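Local coordinates for adenylation domain (Streptomyces sp., PDB 5N9X), which belongs to the ANL clan of AMP-binding enzymes and, in this model, holds adenosine-5'-triphosphate and threonine, at residues E54-L60 and G87-A91; R202-F206 and W216-A221; H319-H323 and V336-L341; L435-E439 and A451-V455. One frame throughout, in Å; residues are numbered along the deposited sequence.

How the contacts relate
The four contacts follow one another along the chain, and none nests in or crosses another. Contact 1 closes first, bringing together helices 46-62 and 79-90, with strand 70-74 between them in sequence. Contact 2 closes a short connection between strand 202-205 and helix 213-222. It touches contact 1, since Trp219 packs on Leu89. Contact 3 closes the hairpin of strands 321-324 and 336-340. It meets contact 2 where His319 packs against Trp216, close to the bound threonine. Contact 4 comes last and joins helix 435-443 to strand 450-457 in the C-terminal domain. It touches none of the others, and its nearest atoms lie about 12 Å from contact 3.

Contact 1 of 4, residues E54-L60 and G87-A91; sequences EGLADLL and GILRA
Glu54 and Arg90 reach for each other along one margin of this helix pair. Their flat ends are not coplanar: the carboxylate and guanidinium planes stand 53° apart. The salt bridge is uneven. Arg90 NE gives a hydrogen bond to Glu54 OE1 at 3.1 Å, with an N-H...O angle of 138°, and OE1 receives it on its syn lone pair. The bond from Arg90 NE to Glu54 OE2 is weak, at 3.4 Å. The CB of Glu54 points away from the other helix, but a bend at chi2 (-62°) turns the carboxylate back. The far end of the guanidinium has another anchor, a hydrogen bond from NH1 to the carbonyl of Pro153.

Beside the charged pair, the aliphatic part of Arg90 lies over Ala57, with Arg90 CG 3.5 Å from Ala57 CB. The same methyl comes 3.6 Å from Gly87 O. Here the backbones are close, with Ala57 CA only 4.5 Å from Gly87 CA. Gly87 has no side chain, and Leu56 CB packs directly on its CA. One turn on, Leu60 extends CD1 over the backbone to 3.6 Å from Ile88 N. That methyl also meets Ile88 CG1 at 3.9 Å, while Leu60 CB rests against Ala91 CB.

The pair lies against a four-stranded parallel sheet and touches both of its outer strands. Leu59 and Leu60 touch Val134 of strand 133-134. Ile88 and Leu89 touch Tyr95 of strand 94-97, at the other margin of that sheet.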
loop_
_atom_site.group_PDB
_atom_site.type_symbol
_atom_site.label_atom_id
_atom_site.label_comp_id
_atom_site.label_asym_id
_atom_site.label_seq_id
_atom_site.Cartn_x
_atom_site.Cartn_y
_atom_site.Cartn_z
ATOM N N GLU A 54 8.991 25.663 -2.503
ATOM C CA GLU A 54 8.628 26.972 -1.942
ATOM C C GLU A 54 7.931 27.869 -2.968
ATOM O O GLU A 54 6.895 28.497 -2.670
ATOM C CB GLU A 54 9.861 27.700 -1.387
ATOM C CG GLU A 54 10.522 27.008 -0.198
ATOM C CD GLU A 54 9.569 26.918 0.991
ATOM O OE1 GLU A 54 8.842 27.913 1.238
ATOM O OE2 GLU A 54 9.556 25.865 1.676
ATOM N N GLY A 55 8.498 27.929 -4.172
ATOM C CA GLY A 55 7.868 28.669 -5.247
ATOM C C GLY A 55 6.476 28.157 -5.588
ATOM O O GLY A 55 5.555 28.950 -5.808
ATOM N N LEU A 56 6.306 26.836 -5.642
ATOM C CA LEU A 56 5.011 26.284 -6.019
ATOM C C LEU A 56 3.976 26.626 -4.969
ATOM O O LEU A 56 2.802 26.818 -5.272
ATOM C CB LEU A 56 5.084 24.765 -6.208
ATOM C CG LEU A 56 5.565 24.287 -7.577
ATOM C CD1 LEU A 56 6.214 22.896 -7.518
ATOM C CD2 LEU A 56 4.431 24.324 -8.578
ATOM N N ALA A 57 4.416 26.677 -3.722
ATOM C CA ALA A 57 3.506 26.959 -2.633
ATOM C C ALA A 57 3.016 28.398 -2.752
ATOM O O ALA A 57 1.817 28.669 -2.655
ATOM C CB ALA A 57 4.176 26.717 -1.299
ATOM N N ASP A 58 3.956 29.313 -2.974
ATOM C CA ASP A 58 3.606 30.704 -3.209
ATOM C C ASP A 58 2.612 30.802 -4.378
ATOM O O ASP A 58 1.561 31.446 -4.246
ATOM C CB ASP A 58 4.860 31.547 -3.469
ATOM C CG ASP A 58 5.700 31.753 -2.213
ATOM O OD1 ASP A 58 5.144 32.222 -1.204
ATOM O OD2 ASP A 58 6.920 31.465 -2.226
ATOM N N LEU A 59 2.912 30.131 -5.492
ATOM C CA LEU A 59 1.957 30.054 -6.597
ATOM C C LEU A 59 0.590 29.513 -6.146
ATOM O O LEU A 59 -0.460 30.074 -6.497
ATOM C CB LEU A 59 2.502 29.198 -7.739
ATOM C CG LEU A 59 1.457 28.945 -8.830
ATOM C CD1 LEU A 59 1.213 30.224 -9.594
ATOM C CD2 LEU A 59 1.871 27.832 -9.779
ATOM N N LEU A 60 0.584 28.442 -5.364
ATOM C CA LEU A 60 -0.696 27.898 -4.922
ATOM C C LEU A 60 -1.441 28.903 -4.047
ATOM O O LEU A 60 -2.661 29.092 -4.189
ATOM C CB LEU A 60 -0.498 26.584 -4.179
ATOM C CG LEU A 60 -0.117 25.439 -5.117
ATOM C CD1 LEU A 60 0.408 24.242 -4.319
ATOM C CD2 LEU A 60 -1.280 25.053 -6.023
ATOM N N GLY A 87 4.935 21.239 -2.824
ATOM C CA GLY A 87 4.339 22.559 -2.881
ATOM C C GLY A 87 2.966 22.582 -2.224
ATOM O O GLY A 87 2.654 23.478 -1.419
ATOM N N ILE A 88 2.155 21.585 -2.551
ATOM C CA ILE A 88 0.846 21.430 -1.922
ATOM C C ILE A 88 0.955 21.327 -0.397
ATOM O O ILE A 88 0.186 21.966 0.329
ATOM C CB ILE A 88 0.094 20.187 -2.497
ATOM C CG1 ILE A 88 -0.307 20.438 -3.951
ATOM C CG2 ILE A 88 -1.110 19.838 -1.665
ATOM C CD1 ILE A 88 -0.849 19.205 -4.676
ATOM N N LEU A 89 1.915 20.548 0.095
ATOM C CA LEU A 89 2.088 20.381 1.538
ATOM C C LEU A 89 2.613 21.664 2.191
ATOM O O LEU A 89 2.093 22.098 3.241
ATOM C CB LEU A 89 3.030 19.221 1.843
ATOM C CG LEU A 89 2.602 17.807 1.457
ATOM C CD1 LEU A 89 3.684 16.785 1.841
ATOM C CD2 LEU A 89 1.225 17.457 2.080
ATOM N N ARG A 90 3.638 22.263 1.569
ATOM C CA ARG A 90 4.169 23.539 2.031
ATOM C C ARG A 90 3.070 24.608 2.090
ATOM O O ARG A 90 3.040 25.393 3.033
ATOM C CB ARG A 90 5.343 24.001 1.158
ATOM C CG ARG A 90 5.834 25.416 1.475
ATOM C CD ARG A 90 6.410 25.499 2.862
ATOM N NE ARG A 90 6.746 26.866 3.260
ATOM C CZ ARG A 90 5.910 27.705 3.882
ATOM N NH1 ARG A 90 4.657 27.340 4.147
ATOM N NH2 ARG A 90 6.319 28.923 4.221
ATOM N N ALA A 91 2.136 24.599 1.143
ATOM C CA ALA A 91 1.011 25.546 1.187
ATOM C C ALA A 91 -0.018 25.253 2.291
ATOM O O ALA A 91 -1.064 25.907 2.371
ATOM C CB ALA A 91 0.301 25.578 -0.152
#

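Contact 2 of 4, residues R202-F206 and W216-A221; sequences RWLLF and WEIWGA
Trp203 sets its CG opposite its carbonyl carbon (chi1 -71°), and Trp216 sets its own opposite its backbone N (chi1 167°). These turns bring the two indoles into an edge-to-face pair. The edge of Trp203 meets the face of Trp216, with planes at 74°. Trp203 CZ3 lies 3.6 Å from Trp216 NE1, toward the rim of that ring. One face of Trp203 lies on the helix backbone. Gly220 CA sits 3.5 Å from the centroid of its six-membered ring in a CH-pi contact. Ala221 CB packs on Trp203 CB at 4.0 Å.

This is the strand-to-helix step of a beta-alpha-beta unit made of strand 202-205, helix 213-222 and strand 227-230. The strand and the helix run roughly antiparallel.

Leu205 runs alongside Ile218 in the same direction, with Leu205 CD1 3.7 Å from Ile218 CG1. Leu205 is the centre of an inverse gamma turn. Beyond CG the chain of Glu217 is extended and reaches the end of the strand. Phe206 N makes a weak hydrogen bond of 3.4 Å to Glu217 OE2. The stronger partner of OE2 is ND1 of His207.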
loop_
_atom_site.group_PDB
_atom_site.type_symbol
_atom_site.label_atom_id
_atom_site.label_comp_id
_atom_site.label_asym_id
_atom_site.label_seq_id
_atom_site.Cartn_x
_atom_site.Cartn_y
_atom_site.Cartn_z
ATOM N N ARG A 202 19.310 4.561 -1.181
ATOM C CA ARG A 202 18.521 4.832 -2.361
ATOM C C ARG A 202 17.197 4.092 -2.231
ATOM O O ARG A 202 17.181 2.858 -2.116
ATOM C CB ARG A 202 19.234 4.398 -3.632
ATOM C CG ARG A 202 20.208 5.404 -4.214
ATOM C CD ARG A 202 21.623 4.920 -4.010
ATOM N NE ARG A 202 22.575 5.688 -4.795
ATOM C CZ ARG A 202 23.835 5.316 -5.003
ATOM N NH1 ARG A 202 24.293 4.184 -4.480
ATOM N NH2 ARG A 202 24.640 6.076 -5.739
ATOM N N TRP A 203 16.099 4.844 -2.250
ATOM C CA TRP A 203 14.768 4.270 -2.155
ATOM C C TRP A 203 14.171 4.214 -3.563
ATOM O O TRP A 203 14.384 5.116 -4.373
ATOM C CB TRP A 203 13.884 5.100 -1.228
ATOM C CG TRP A 203 14.232 4.999 0.239
ATOM C CD1 TRP A 203 15.389 5.406 0.841
ATOM C CD2 TRP A 203 13.392 4.506 1.283
ATOM N NE1 TRP A 203 15.326 5.180 2.183
ATOM C CE2 TRP A 203 14.117 4.620 2.488
ATOM C CE3 TRP A 203 12.103 3.974 1.316
ATOM C CZ2 TRP A 203 13.593 4.215 3.723
ATOM C CZ3 TRP A 203 11.581 3.587 2.525
ATOM C CH2 TRP A 203 12.327 3.706 3.722
ATOM N N LEU A 204 13.439 3.151 -3.865
ATOM C CA LEU A 204 12.805 3.052 -5.166
ATOM C C LEU A 204 11.370 3.521 -5.033
ATOM O O LEU A 204 10.669 3.043 -4.160
ATOM C CB LEU A 204 12.873 1.609 -5.690
ATOM C CG LEU A 204 12.325 1.344 -7.094
ATOM C CD1 LEU A 204 13.132 2.141 -8.110
ATOM C CD2 LEU A 204 12.356 -0.142 -7.423
ATOM N N LEU A 205 10.925 4.468 -5.853
ATOM C CA LEU A 205 9.493 4.774 -5.892
ATOM C C LEU A 205 8.815 3.793 -6.874
ATOM O O LEU A 205 8.644 4.069 -8.067
ATOM C CB LEU A 205 9.229 6.238 -6.265
ATOM C CG LEU A 205 7.739 6.618 -6.361
ATOM C CD1 LEU A 205 7.168 6.742 -4.984
ATOM C CD2 LEU A 205 7.542 7.946 -7.091
ATOM N N PHE A 206 8.469 2.622 -6.354
ATOM C CA PHE A 206 7.844 1.592 -7.155
ATOM C C PHE A 206 6.312 1.766 -7.259
ATOM O O PHE A 206 5.703 1.338 -8.237
ATOM C CB PHE A 206 8.212 0.211 -6.579
ATOM C CG PHE A 206 7.706 -0.950 -7.394
ATOM C CD1 PHE A 206 6.420 -1.444 -7.204
ATOM C CD2 PHE A 206 8.499 -1.527 -8.375
ATOM C CE1 PHE A 206 5.946 -2.506 -7.958
ATOM C CE2 PHE A 206 8.028 -2.594 -9.136
ATOM C CZ PHE A 206 6.754 -3.079 -8.924
ATOM N N TRP A 216 5.533 5.971 2.279
ATOM C CA TRP A 216 6.669 5.371 2.927
ATOM C C TRP A 216 7.899 5.510 2.045
ATOM O O TRP A 216 8.981 5.849 2.511
ATOM C CB TRP A 216 6.340 3.923 3.232
ATOM C CG TRP A 216 7.435 3.038 3.633
ATOM C CD1 TRP A 216 7.958 2.035 2.896
ATOM C CD2 TRP A 216 8.114 3.012 4.898
ATOM N NE1 TRP A 216 8.933 1.383 3.604
ATOM C CE2 TRP A 216 9.048 1.958 4.843
ATOM C CE3 TRP A 216 8.027 3.780 6.071
ATOM C CZ2 TRP A 216 9.909 1.648 5.926
ATOM C CZ3 TRP A 216 8.879 3.476 7.136
ATOM C CH2 TRP A 216 9.808 2.420 7.055
ATOM N N GLU A 217 7.705 5.253 0.760
ATOM C CA GLU A 217 8.805 5.272 -0.176
ATOM C C GLU A 217 9.355 6.697 -0.322
ATOM O O GLU A 217 10.548 6.921 -0.161
ATOM C CB GLU A 217 8.370 4.703 -1.540
ATOM C CG GLU A 217 8.171 3.187 -1.551
ATOM C CD GLU A 217 7.619 2.648 -2.889
ATOM O OE1 GLU A 217 6.924 3.392 -3.618
ATOM O OE2 GLU A 217 7.877 1.467 -3.206
ATOM N N ILE A 218 8.486 7.647 -0.623
ATOM C CA ILE A 218 8.903 9.039 -0.814
ATOM C C ILE A 218 9.572 9.636 0.431
ATOM O O ILE A 218 10.683 10.201 0.362
ATOM C CB ILE A 218 7.690 9.944 -1.195
ATOM C CG1 ILE A 218 7.187 9.632 -2.609
ATOM C CG2 ILE A 218 8.027 11.414 -1.021
ATOM C CD1 ILE A 218 5.647 9.896 -2.813
ATOM N N TRP A 219 8.892 9.495 1.577
ATOM C CA TRP A 219 9.349 10.134 2.795
ATOM C C TRP A 219 10.453 9.341 3.482
ATOM O O TRP A 219 11.258 9.916 4.215
ATOM C CB TRP A 219 8.155 10.382 3.709
ATOM C CG TRP A 219 7.403 11.518 3.141
ATOM C CD1 TRP A 219 6.196 11.473 2.489
ATOM C CD2 TRP A 219 7.842 12.875 3.075
ATOM N NE1 TRP A 219 5.851 12.719 2.058
ATOM C CE2 TRP A 219 6.835 13.604 2.405
ATOM C CE3 TRP A 219 8.983 13.549 3.527
ATOM C CZ2 TRP A 219 6.941 14.986 2.170
ATOM C CZ3 TRP A 219 9.083 14.913 3.305
ATOM C CH2 TRP A 219 8.073 15.618 2.634
ATOM N N GLY A 220 10.512 8.044 3.230
ATOM C CA GLY A 220 11.677 7.260 3.608
ATOM C C GLY A 220 12.934 7.970 3.117
ATOM O O GLY A 220 13.867 8.219 3.884
ATOM N N ALA A 221 12.915 8.341 1.839
ATOM C CA ALA A 221 14.025 9.036 1.199
ATOM C C ALA A 221 14.178 10.495 1.612
ATOM O O ALA A 221 15.243 10.920 2.056
ATOM C CB ALA A 221 13.871 8.955 -0.306
#

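Contact 3 of 4, residues H319-H323 and V336-L341; sequences HATFH and VIGRPL
Thr321 OG1 is gripped by two backbone groups. It gives a hydrogen bond of 2.7 Å to Ile337 O and takes one from the backbone N of Tyr311. The hydroxyl sits between the backbone N and the carbonyl carbon (chi1 78°), which aims it at the neighbouring strand. It approaches Ile337 O tilted 35° from the carbonyl plane. These two bonds fix the rotation of the side chain.

Backbone bonds hold the rest of the pairing. Leu341 N binds Ala320 O at 2.9 Å, and Phe322 N binds Arg339 O at 3.2 Å. The return bond from Arg339 N to Phe322 O is weak. Ala320 O also takes a CA-H...O contact of 3.2 Å from Pro340 CA.

The segments form an antiparallel beta hairpin within a large mixed sheet. Thr321 and Pro340 are a non-hydrogen-bonded pair, and Phe322 and Arg339 a hydrogen-bonded one. On its other side, strand 336-340 has a classic beta bulge, where Ile337 and Gly338 both face Leu416.

Val336 covers the ring of His323. Its CG1 stands 3.6 Å from the ring centroid and 6° off the normal, a CH-pi contact over the centre of the face. The NE2 of that ring is hydrogen-bonded to Asp329.

At the opposite end, Leu341 CD1 touches His319 CB at 4.0 Å, and its CD2 touches Phe322 CB. His319 lines the pocket of the bound threonine, and the side chain of Ile337 comes within about 4 Å of the bound ATP.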
loop_
_atom_site.group_PDB
_atom_site.type_symbol
_atom_site.label_atom_id
_atom_site.label_comp_id
_atom_site.label_asym_id
_atom_site.label_seq_id
_atom_site.Cartn_x
_atom_site.Cartn_y
_atom_site.Cartn_z
ATOM N N HIS A 319 2.030 1.386 7.678
ATOM C CA HIS A 319 2.466 0.187 8.418
ATOM C C HIS A 319 2.018 0.166 9.870
ATOM O O HIS A 319 1.967 1.206 10.523
ATOM C CB HIS A 319 4.006 0.031 8.392
ATOM C CG HIS A 319 4.623 0.228 7.043
ATOM N ND1 HIS A 319 4.360 -0.609 5.984
ATOM C CD2 HIS A 319 5.497 1.159 6.586
ATOM C CE1 HIS A 319 5.043 -0.197 4.925
ATOM N NE2 HIS A 319 5.739 0.871 5.263
ATOM N N ALA A 320 1.751 -1.032 10.386
ATOM C CA ALA A 320 1.303 -1.179 11.763
ATOM C C ALA A 320 2.134 -2.206 12.544
ATOM O O ALA A 320 2.026 -2.288 13.784
ATOM C CB ALA A 320 -0.157 -1.568 11.793
ATOM N N THR A 321 2.923 -3.015 11.836
ATOM C CA THR A 321 3.781 -4.013 12.489
ATOM C C THR A 321 5.124 -4.138 11.784
ATOM O O THR A 321 5.339 -3.536 10.733
ATOM C CB THR A 321 3.135 -5.431 12.548
ATOM O OG1 THR A 321 3.233 -6.076 11.277
ATOM C CG2 THR A 321 1.679 -5.368 12.966
ATOM N N PHE A 322 6.001 -4.955 12.367
ATOM C CA PHE A 322 7.363 -5.184 11.889
ATOM C C PHE A 322 7.781 -6.599 12.273
ATOM O O PHE A 322 7.645 -7.033 13.429
ATOM C CB PHE A 322 8.329 -4.141 12.486
ATOM C CG PHE A 322 9.799 -4.326 12.109
ATOM C CD1 PHE A 322 10.588 -5.320 12.710
ATOM C CD2 PHE A 322 10.410 -3.442 11.211
ATOM C CE1 PHE A 322 11.959 -5.465 12.381
ATOM C CE2 PHE A 322 11.773 -3.562 10.885
ATOM C CZ PHE A 322 12.555 -4.584 11.471
ATOM N N HIS A 323 8.302 -7.322 11.301
ATOM C CA HIS A 323 8.864 -8.618 11.579
ATOM C C HIS A 323 9.995 -8.902 10.615
ATOM O O HIS A 323 9.770 -9.021 9.401
ATOM C CB HIS A 323 7.817 -9.721 11.479
ATOM C CG HIS A 323 8.380 -11.087 11.704
ATOM N ND1 HIS A 323 8.859 -11.503 12.931
ATOM C CD2 HIS A 323 8.567 -12.123 10.855
ATOM C CE1 HIS A 323 9.286 -12.749 12.829
ATOM N NE2 HIS A 323 9.128 -13.145 11.580
ATOM N N VAL A 336 4.013 -14.680 9.726
ATOM C CA VAL A 336 4.324 -13.852 10.893
ATOM C C VAL A 336 4.429 -12.368 10.519
ATOM O O VAL A 336 5.207 -11.993 9.631
ATOM C CB VAL A 336 5.627 -14.296 11.571
ATOM C CG1 VAL A 336 5.732 -13.684 12.965
ATOM C CG2 VAL A 336 5.677 -15.813 11.654
ATOM N N ILE A 337 3.625 -11.537 11.187
ATOM C CA ILE A 337 3.644 -10.100 10.959
ATOM C C ILE A 337 4.343 -9.419 12.120
ATOM O O ILE A 337 4.661 -8.242 12.050
ATOM C CB ILE A 337 2.212 -9.502 10.762
ATOM C CG1 ILE A 337 1.384 -9.572 12.046
ATOM C CG2 ILE A 337 1.498 -10.198 9.630
ATOM C CD1 ILE A 337 -0.103 -9.447 11.813
ATOM N N GLY A 338 4.582 -10.168 13.192
ATOM C CA GLY A 338 5.419 -9.680 14.287
ATOM C C GLY A 338 4.710 -8.861 15.358
ATOM O O GLY A 338 3.642 -9.247 15.810
ATOM N N ARG A 339 5.310 -7.745 15.770
ATOM C CA ARG A 339 4.731 -6.865 16.799
ATOM C C ARG A 339 4.286 -5.508 16.272
ATOM O O ARG A 339 4.880 -4.990 15.348
ATOM C CB ARG A 339 5.734 -6.636 17.932
ATOM C CG ARG A 339 5.141 -6.798 19.325
ATOM C CD ARG A 339 6.208 -7.094 20.361
ATOM N NE ARG A 339 6.210 -8.512 20.702
ATOM C CZ ARG A 339 7.223 -9.335 20.443
ATOM N NH1 ARG A 339 8.319 -8.873 19.850
ATOM N NH2 ARG A 339 7.146 -10.620 20.776
ATOM N N PRO A 340 3.244 -4.926 16.873
ATOM C CA PRO A 340 2.853 -3.551 16.550
ATOM C C PRO A 340 4.023 -2.566 16.634
ATOM O O PRO A 340 4.879 -2.741 17.493
ATOM C CB PRO A 340 1.800 -3.243 17.615
ATOM C CG PRO A 340 1.127 -4.578 17.835
ATOM C CD PRO A 340 2.253 -5.591 17.745
ATOM N N LEU A 341 4.079 -1.571 15.754
ATOM C CA LEU A 341 5.080 -0.502 15.903
ATOM C C LEU A 341 4.965 0.178 17.258
ATOM O O LEU A 341 3.870 0.267 17.810
ATOM C CB LEU A 341 4.959 0.534 14.780
ATOM C CG LEU A 341 5.076 -0.105 13.396
ATOM C CD1 LEU A 341 4.716 0.854 12.245
ATOM C CD2 LEU A 341 6.493 -0.680 13.216
#

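Contact 4 of 4, residues L435-E439 and A451-V455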
loop_
_atom_site.group_PDB
_atom_site.type_symbol
_atom_site.label_atom_id
_atom_site.label_comp_id
_atom_site.label_asym_id
_atom_site.label_seq_id
_atom_site.Cartn_x
_atom_site.Cartn_y
_atom_site.Cartn_z
ATOM N N LEU A 435 -12.283 -18.438 2.460
ATOM C CA LEU A 435 -12.058 -18.263 1.024
ATOM C C LEU A 435 -10.553 -18.265 0.731
ATOM O O LEU A 435 -10.089 -18.834 -0.260
ATOM C CB LEU A 435 -12.721 -16.969 0.525
ATOM C CG LEU A 435 -14.271 -16.959 0.550
ATOM C CD1 LEU A 435 -14.851 -15.591 0.267
ATOM C CD2 LEU A 435 -14.888 -17.987 -0.390
ATOM N N SER A 436 -9.792 -17.656 1.629
ATOM C CA SER A 436 -8.348 -17.563 1.485
ATOM C C SER A 436 -7.619 -18.919 1.541
ATOM O O SER A 436 -6.596 -19.085 0.892
ATOM C CB SER A 436 -7.805 -16.616 2.559
ATOM O OG SER A 436 -6.407 -16.475 2.448
ATOM N N ASP A 437 -8.143 -19.872 2.307
ATOM C CA ASP A 437 -7.621 -21.255 2.312
ATOM C C ASP A 437 -7.865 -22.011 1.007
ATOM O O ASP A 437 -7.021 -22.806 0.565
ATOM C CB ASP A 437 -8.242 -22.069 3.443
ATOM C CG ASP A 437 -7.777 -21.629 4.818
ATOM O OD1 ASP A 437 -7.024 -20.629 4.929
ATOM O OD2 ASP A 437 -8.205 -22.283 5.799
ATOM N N VAL A 438 -9.028 -21.792 0.402
ATOM C CA VAL A 438 -9.332 -22.395 -0.898
ATOM C C VAL A 438 -8.349 -21.888 -1.929
ATOM O O VAL A 438 -7.851 -22.636 -2.783
ATOM C CB VAL A 438 -10.744 -22.055 -1.385
ATOM C CG1 VAL A 438 -11.167 -23.034 -2.457
ATOM C CG2 VAL A 438 -11.711 -22.028 -0.211
ATOM N N GLU A 439 -8.099 -20.589 -1.830
ATOM C CA GLU A 439 -7.243 -19.886 -2.756
ATOM C C GLU A 439 -5.864 -20.530 -2.698
ATOM O O GLU A 439 -5.313 -20.909 -3.725
ATOM C CB GLU A 439 -7.179 -18.392 -2.397
ATOM C CG GLU A 439 -8.115 -17.468 -3.168
ATOM C CD GLU A 439 -8.362 -16.137 -2.427
ATOM O OE1 GLU A 439 -7.410 -15.596 -1.801
ATOM O OE2 GLU A 439 -9.511 -15.636 -2.467
ATOM N N ALA A 451 -4.776 -17.165 -7.630
ATOM C CA ALA A 451 -6.187 -17.536 -7.582
ATOM C C ALA A 451 -7.040 -16.553 -6.767
ATOM O O ALA A 451 -6.584 -16.005 -5.774
ATOM C CB ALA A 451 -6.326 -18.943 -7.013
ATOM N N VAL A 452 -8.284 -16.348 -7.195
ATOM C CA VAL A 452 -9.282 -15.602 -6.426
ATOM C C VAL A 452 -10.518 -16.480 -6.259
ATOM O O VAL A 452 -11.102 -16.922 -7.253
ATOM C CB VAL A 452 -9.673 -14.289 -7.121
ATOM C CG1 VAL A 452 -10.830 -13.588 -6.390
ATOM C CG2 VAL A 452 -8.474 -13.385 -7.244
ATOM N N VAL A 453 -10.904 -16.750 -5.017
ATOM C CA VAL A 453 -12.042 -17.619 -4.765
ATOM C C VAL A 453 -13.117 -16.828 -4.041
ATOM O O VAL A 453 -12.824 -16.163 -3.045
ATOM C CB VAL A 453 -11.659 -18.860 -3.919
ATOM C CG1 VAL A 453 -12.892 -19.713 -3.629
ATOM C CG2 VAL A 453 -10.588 -19.685 -4.608
ATOM N N TRP A 454 -14.353 -16.873 -4.532
ATOM C CA TRP A 454 -15.441 -16.181 -3.833
ATOM C C TRP A 454 -16.797 -16.887 -3.943
ATOM O O TRP A 454 -16.967 -17.814 -4.727
ATOM C CB TRP A 454 -15.561 -14.731 -4.335
ATOM C CG TRP A 454 -16.151 -14.566 -5.691
ATOM C CD1 TRP A 454 -17.406 -14.105 -6.001
ATOM C CD2 TRP A 454 -15.506 -14.832 -6.936
ATOM N NE1 TRP A 454 -17.574 -14.069 -7.365
ATOM C CE2 TRP A 454 -16.427 -14.512 -7.964
ATOM C CE3 TRP A 454 -14.240 -15.326 -7.286
ATOM C CZ2 TRP A 454 -16.117 -14.660 -9.314
ATOM C CZ3 TRP A 454 -13.931 -15.479 -8.622
ATOM C CH2 TRP A 454 -14.867 -15.151 -9.626
ATOM N N VAL A 455 -17.744 -16.463 -3.120
ATOM C CA VAL A 455 -19.124 -16.889 -3.288
ATOM C C VAL A 455 -19.774 -16.004 -4.351
ATOM O O VAL A 455 -19.750 -14.792 -4.265
ATOM C CB VAL A 455 -19.914 -16.837 -1.962
ATOM C CG1 VAL A 455 -21.363 -17.305 -2.179
ATOM C CG2 VAL A 455 -19.236 -17.726 -0.924
#
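Helix 435-439 and strand 451-455 run in roughly opposed directions, at 143°, with their axes 7.4 Å apart at closest approach. Glu439 spans the gap with a chain extended beyond CG. Its OE2 accepts a nearly straight hydrogen bond from Val453 N, 3.1 Å long with an N-H...O angle of 173°. The donor meets OE2 on its anti side, 22° out of the carboxylate plane. Arg518 holds the same oxygen in a salt bridge, so OE2 has two partners.

Val453 points toward the helix, and its two branches meet different side chains. One branch, CG1, lies 3.9 Å from Val438 CB, and the two valines cross at about a right angle. The other branch, CG2, packs 3.6 Å from Glu439 CG. Leu435 lies over the strand backbone, with CB 3.7 Å from Val453 O and CD2 3.9 Å from Trp454 CA. Trp454 itself turns away and packs on helix 518-528.

Val452 and Trp454 bond through their backbones to strand 463-470. The helix packs against the outermost strand, and Leu435 reaches on to Leu465 of the next. This is a helix packed on a small mixed sheet, the alpha+beta build of the C-terminal domain of AMP-binding enzymes.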